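Local coordinates for protein Cys-Gly metallodipeptidase DUG1 (Saccharomyces cerevisiae, PDB 4G1P) that hydrolyses dipeptides, with high specificity for Cys-Gly, as a metallopeptidase of the M20A family and is the catalytic component of the glutathione-degrading complex, at residues 140-152 with 461-473. Sequence-based numbering, arbitrary orientation.
Sequences GPLLSWINVVDAF and FVGGMKTMAAYLQ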
loop_
_atom_site.group_PDB
_atom_site.type_symbol
_atom_site.label_atom_id
_atom_site.label_comp_id
_atom_site.label_asym_id
_atom_site.label_seq_id
_atom_site.Cartn_x
_atom_site.Cartn_y
_atom_site.Cartn_z
ATOM N N GLY A 140 -2.417 28.404 -5.316
ATOM C CA GLY A 140 -2.737 29.702 -4.758
ATOM C C GLY A 140 -1.628 30.735 -4.947
ATOM O O GLY A 140 -1.854 31.790 -5.554
ATOM N N PRO A 141 -0.419 30.441 -4.426
ATOM C CA PRO A 141 0.685 31.401 -4.555
ATOM C C PRO A 141 1.023 31.695 -6.014
ATOM O O PRO A 141 1.169 32.863 -6.362
ATOM C CB PRO A 141 1.853 30.685 -3.867
ATOM C CG PRO A 141 1.195 29.730 -2.913
ATOM C CD PRO A 141 -0.031 29.265 -3.622
ATOM N N LEU A 142 1.133 30.659 -6.841
ATOM C CA LEU A 142 1.409 30.836 -8.260
ATOM C C LEU A 142 0.450 31.848 -8.887
ATOM O O LEU A 142 0.882 32.845 -9.465
ATOM C CB LEU A 142 1.303 29.500 -9.000
ATOM C CG LEU A 142 1.680 29.443 -10.479
ATOM C CD1 LEU A 142 2.068 28.026 -10.849
ATOM C CD2 LEU A 142 0.542 29.900 -11.361
ATOM N N LEU A 143 -0.850 31.579 -8.792
ATOM C CA LEU A 143 -1.838 32.454 -9.413
ATOM C C LEU A 143 -1.796 33.868 -8.816
ATOM O O LEU A 143 -2.160 34.845 -9.475
ATOM C CB LEU A 143 -3.243 31.863 -9.296
ATOM C CG LEU A 143 -3.511 30.583 -10.088
ATOM C CD1 LEU A 143 -4.884 30.006 -9.746
ATOM C CD2 LEU A 143 -3.383 30.850 -11.585
ATOM N N SER A 144 -1.340 33.974 -7.575
ATOM C CA SER A 144 -1.244 35.270 -6.922
ATOM C C SER A 144 -0.438 36.264 -7.755
ATOM O O SER A 144 -0.820 37.431 -7.873
ATOM C CB SER A 144 -0.634 35.132 -5.532
ATOM O OG SER A 144 -1.523 34.488 -4.648
ATOM N N TRP A 145 0.660 35.800 -8.346
ATOM C CA TRP A 145 1.446 36.661 -9.229
ATOM C C TRP A 145 0.595 37.267 -10.337
ATOM O O TRP A 145 0.738 38.450 -10.649
ATOM C CB TRP A 145 2.622 35.910 -9.834
ATOM C CG TRP A 145 3.626 35.484 -8.804
ATOM C CD1 TRP A 145 3.917 34.210 -8.421
ATOM C CD2 TRP A 145 4.441 36.342 -7.994
ATOM N NE1 TRP A 145 4.873 34.221 -7.440
ATOM C CE2 TRP A 145 5.216 35.516 -7.164
ATOM C CE3 TRP A 145 4.595 37.727 -7.902
ATOM C CZ2 TRP A 145 6.133 36.031 -6.245
ATOM C CZ3 TRP A 145 5.510 38.237 -6.997
ATOM C CH2 TRP A 145 6.265 37.390 -6.177
ATOM N N ILE A 146 -0.313 36.479 -10.910
ATOM C CA ILE A 146 -1.183 37.005 -11.959
ATOM C C ILE A 146 -2.226 37.981 -11.412
ATOM O O ILE A 146 -2.470 39.024 -12.015
ATOM C CB ILE A 146 -1.884 35.892 -12.723
ATOM C CG1 ILE A 146 -0.868 34.828 -13.131
ATOM C CG2 ILE A 146 -2.639 36.465 -13.927
ATOM C CD1 ILE A 146 -1.491 33.583 -13.683
ATOM N N ASN A 147 -2.834 37.635 -10.279
ATOM C CA ASN A 147 -3.760 38.530 -9.593
ATOM C C ASN A 147 -3.134 39.911 -9.412
ATOM O O ASN A 147 -3.728 40.950 -9.755
ATOM C CB ASN A 147 -4.137 37.945 -8.233
ATOM C CG ASN A 147 -4.748 36.547 -8.346
ATOM O OD1 ASN A 147 -5.318 36.191 -9.382
ATOM N ND2 ASN A 147 -4.628 35.746 -7.279
ATOM N N VAL A 148 -1.907 39.899 -8.898
ATOM C CA VAL A 148 -1.148 41.111 -8.688
ATOM C C VAL A 148 -0.957 41.925 -9.972
ATOM O O VAL A 148 -1.172 43.139 -9.970
ATOM C CB VAL A 148 0.196 40.809 -8.037
ATOM C CG1 VAL A 148 1.086 42.065 -8.044
ATOM C CG2 VAL A 148 -0.039 40.301 -6.626
ATOM N N VAL A 149 -0.565 41.271 -11.064
ATOM C CA VAL A 149 -0.482 41.991 -12.331
ATOM C C VAL A 149 -1.839 42.617 -12.665
ATOM O O VAL A 149 -1.916 43.767 -13.075
ATOM C CB VAL A 149 -0.004 41.103 -13.485
ATOM C CG1 VAL A 149 -0.113 41.847 -14.788
ATOM C CG2 VAL A 149 1.416 40.670 -13.260
ATOM N N ASP A 150 -2.912 41.877 -12.432
ATOM C CA ASP A 150 -4.234 42.390 -12.710
ATOM C C ASP A 150 -4.551 43.615 -11.862
ATOM O O ASP A 150 -5.179 44.555 -12.335
ATOM C CB ASP A 150 -5.292 41.314 -12.480
ATOM C CG ASP A 150 -5.346 40.315 -13.603
ATOM O OD1 ASP A 150 -4.784 40.613 -14.679
ATOM O OD2 ASP A 150 -5.952 39.238 -13.413
ATOM N N ALA A 151 -4.123 43.599 -10.609
ATOM C CA ALA A 151 -4.507 44.660 -9.698
ATOM C C ALA A 151 -3.822 45.969 -10.074
ATOM O O ALA A 151 -4.452 47.022 -10.046
ATOM C CB ALA A 151 -4.191 44.276 -8.271
ATOM N N PHE A 152 -2.536 45.899 -10.414
ATOM C CA PHE A 152 -1.829 47.052 -10.950
ATOM C C PHE A 152 -2.592 47.580 -12.161
ATOM O O PHE A 152 -2.802 48.789 -12.304
ATOM C CB PHE A 152 -0.380 46.697 -11.337
ATOM C CG PHE A 152 0.595 46.793 -10.196
ATOM C CD1 PHE A 152 0.840 45.700 -9.378
ATOM C CD2 PHE A 152 1.246 47.986 -9.925
ATOM C CE1 PHE A 152 1.731 45.788 -8.312
ATOM C CE2 PHE A 152 2.136 48.088 -8.859
ATOM C CZ PHE A 152 2.380 46.986 -8.053
ATOM N N PHE A 461 -3.852 34.785 1.779
ATOM C CA PHE A 461 -4.039 34.930 0.353
ATOM C C PHE A 461 -3.993 36.410 0.006
ATOM O O PHE A 461 -3.162 36.839 -0.790
ATOM C CB PHE A 461 -5.361 34.296 -0.076
ATOM C CG PHE A 461 -5.567 34.279 -1.543
ATOM C CD1 PHE A 461 -4.505 34.046 -2.393
ATOM C CD2 PHE A 461 -6.827 34.505 -2.085
ATOM C CE1 PHE A 461 -4.683 34.044 -3.770
ATOM C CE2 PHE A 461 -7.024 34.493 -3.466
ATOM C CZ PHE A 461 -5.951 34.257 -4.307
ATOM N N VAL A 462 -4.864 37.190 0.633
ATOM C CA VAL A 462 -4.909 38.623 0.378
ATOM C C VAL A 462 -3.643 39.321 0.875
ATOM O O VAL A 462 -3.022 40.091 0.133
ATOM C CB VAL A 462 -6.148 39.277 1.009
ATOM C CG1 VAL A 462 -6.072 40.788 0.878
ATOM C CG2 VAL A 462 -7.417 38.729 0.363
ATOM N N GLY A 463 -3.257 39.038 2.116
ATOM C CA GLY A 463 -2.042 39.600 2.682
ATOM C C GLY A 463 -0.816 39.319 1.833
ATOM O O GLY A 463 0.044 40.196 1.647
ATOM N N GLY A 464 -0.742 38.097 1.300
ATOM C CA GLY A 464 0.396 37.681 0.507
ATOM C C GLY A 464 0.440 38.384 -0.836
ATOM O O GLY A 464 1.517 38.644 -1.383
ATOM N N MET A 465 -0.732 38.688 -1.381
ATOM C CA MET A 465 -0.791 39.356 -2.673
ATOM C C MET A 465 -0.320 40.791 -2.537
ATOM O O MET A 465 0.505 41.272 -3.325
ATOM C CB MET A 465 -2.205 39.319 -3.239
ATOM C CG MET A 465 -2.494 38.070 -4.059
ATOM S SD MET A 465 -4.148 38.064 -4.788
ATOM C CE MET A 465 -5.155 37.770 -3.330
ATOM N N LYS A 466 -0.855 41.466 -1.523
ATOM C CA LYS A 466 -0.468 42.825 -1.217
ATOM C C LYS A 466 1.011 42.849 -0.879
ATOM O O LYS A 466 1.707 43.790 -1.245
ATOM C CB LYS A 466 -1.310 43.367 -0.064
ATOM C CG LYS A 466 -2.791 43.485 -0.411
ATOM C CD LYS A 466 -3.632 43.891 0.785
ATOM C CE LYS A 466 -5.061 44.247 0.374
ATOM N NZ LYS A 466 -5.888 44.723 1.515
ATOM N N THR A 467 1.502 41.807 -0.210
ATOM C CA THR A 467 2.923 41.761 0.115
ATOM C C THR A 467 3.765 41.570 -1.149
ATOM O O THR A 467 4.832 42.177 -1.308
ATOM C CB THR A 467 3.259 40.683 1.174
ATOM O OG1 THR A 467 2.624 41.015 2.410
ATOM C CG2 THR A 467 4.764 40.610 1.420
ATOM N N MET A 468 3.276 40.746 -2.060
ATOM C CA MET A 468 3.949 40.586 -3.335
ATOM C C MET A 468 3.958 41.910 -4.105
ATOM O O MET A 468 4.946 42.263 -4.753
ATOM C CB MET A 468 3.263 39.502 -4.173
ATOM C CG MET A 468 3.402 38.077 -3.672
ATOM S SD MET A 468 2.355 37.031 -4.717
ATOM C CE MET A 468 2.952 35.369 -4.382
ATOM N N ALA A 469 2.855 42.642 -4.052
ATOM C CA ALA A 469 2.783 43.916 -4.756
ATOM C C ALA A 469 3.785 44.937 -4.203
ATOM O O ALA A 469 4.491 45.608 -4.953
ATOM C CB ALA A 469 1.374 44.468 -4.688
ATOM N N ALA A 470 3.852 45.061 -2.885
ATOM C CA ALA A 470 4.733 46.060 -2.304
ATOM C C ALA A 470 6.183 45.660 -2.518
ATOM O O ALA A 470 7.039 46.504 -2.793
ATOM C CB ALA A 470 4.439 46.260 -0.836
ATOM N N TYR A 471 6.446 44.364 -2.410
ATOM C CA TYR A 471 7.789 43.855 -2.651
ATOM C C TYR A 471 8.300 44.196 -4.053
ATOM O O TYR A 471 9.412 44.691 -4.191
ATOM C CB TYR A 471 7.875 42.350 -2.379
ATOM C CG TYR A 471 8.854 41.665 -3.271
ATOM C CD1 TYR A 471 10.211 41.737 -3.024
ATOM C CD2 TYR A 471 8.426 40.961 -4.382
ATOM C CE1 TYR A 471 11.111 41.118 -3.858
ATOM C CE2 TYR A 471 9.313 40.345 -5.214
ATOM C CZ TYR A 471 10.653 40.422 -4.947
ATOM O OH TYR A 471 11.541 39.804 -5.781
ATOM N N LEU A 472 7.506 43.950 -5.089
ATOM C CA LEU A 472 7.924 44.345 -6.435
ATOM C C LEU A 472 8.148 45.863 -6.519
ATOM O O LEU A 472 9.090 46.334 -7.147
ATOM C CB LEU A 472 6.920 43.887 -7.504
ATOM C CG LEU A 472 6.767 42.374 -7.728
ATOM C CD1 LEU A 472 5.603 42.065 -8.650
ATOM C CD2 LEU A 472 8.036 41.769 -8.295
ATOM N N GLN A 473 7.276 46.621 -5.872
ATOM C CA GLN A 473 7.380 48.060 -5.896
ATOM C C GLN A 473 8.659 48.526 -5.208
ATOM O O GLN A 473 9.433 49.312 -5.774
ATOM C CB GLN A 473 6.160 48.689 -5.224
ATOM C CG GLN A 473 6.200 50.209 -5.208
ATOM C CD GLN A 473 6.300 50.801 -6.604
ATOM O OE1 GLN A 473 5.497 50.493 -7.479
ATOM N NE2 GLN A 473 7.290 51.649 -6.815
#
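Met-468 lies across the indole of Trp-145 in a Met-aromatic contact at the crossing of helices 135-154 and 458-477 in the alpha/beta catalytic domain of this M20 peptidase. Just before the segment, helix 135-154 carries Asp-137, a ligand of both zinc ions, so the contact packs helix 458-477 against a helix bearing a metal ligand. The segments run at 61° to each other with axes 9.4 Å apart, and their backbones come closest at Ser-144 and Met-465, whose CA atoms are 5.9 Å apart. With CG anti to its carbonyl carbon (chi1 -69°) and the chain extended beyond it, Met-468 crosses one face of the indole at about a right angle, from the CZ3 side to the five-membered ring. Its CB meets Trp-145 CZ3, and CG lies equally close to CZ3 and CH2. The sulfur stands almost squarely over the six-membered ring, SD being 3.8 Å from the centroid, and also touches Ser-144 CB. CE makes a CH-pi contact with the five-membered ring of Trp-145, 3.9 Å from the centroid, and reaches Pro-141 O. Leu-472 CD1 meets the indole edge near CZ3.

Val-148 packs beside this pair, CG2 against Met-465 O and CG1 against CA and CB of Ala-469. Phe-152 CE1 touches Ala-469 CB at 3.9 Å. Toward the other end the bent Met-465 chain (chi3 -73°) curls CE back over the centre of the Phe-461 ring and leaves SD beside Asn-147, whose ND2 gives it a weak hydrogen bond (3.4 Å). That amide stands nearly perpendicular to the Phe-461 ring, its OD1 held by Arg-22 of helix 16-28. Ser-144 OG lies at the edge of the Phe-461 ring and donates to Gly-140 O at 2.9 Å from above the carbonyl plane; that oxygen also accepts the Ser-144 backbone N.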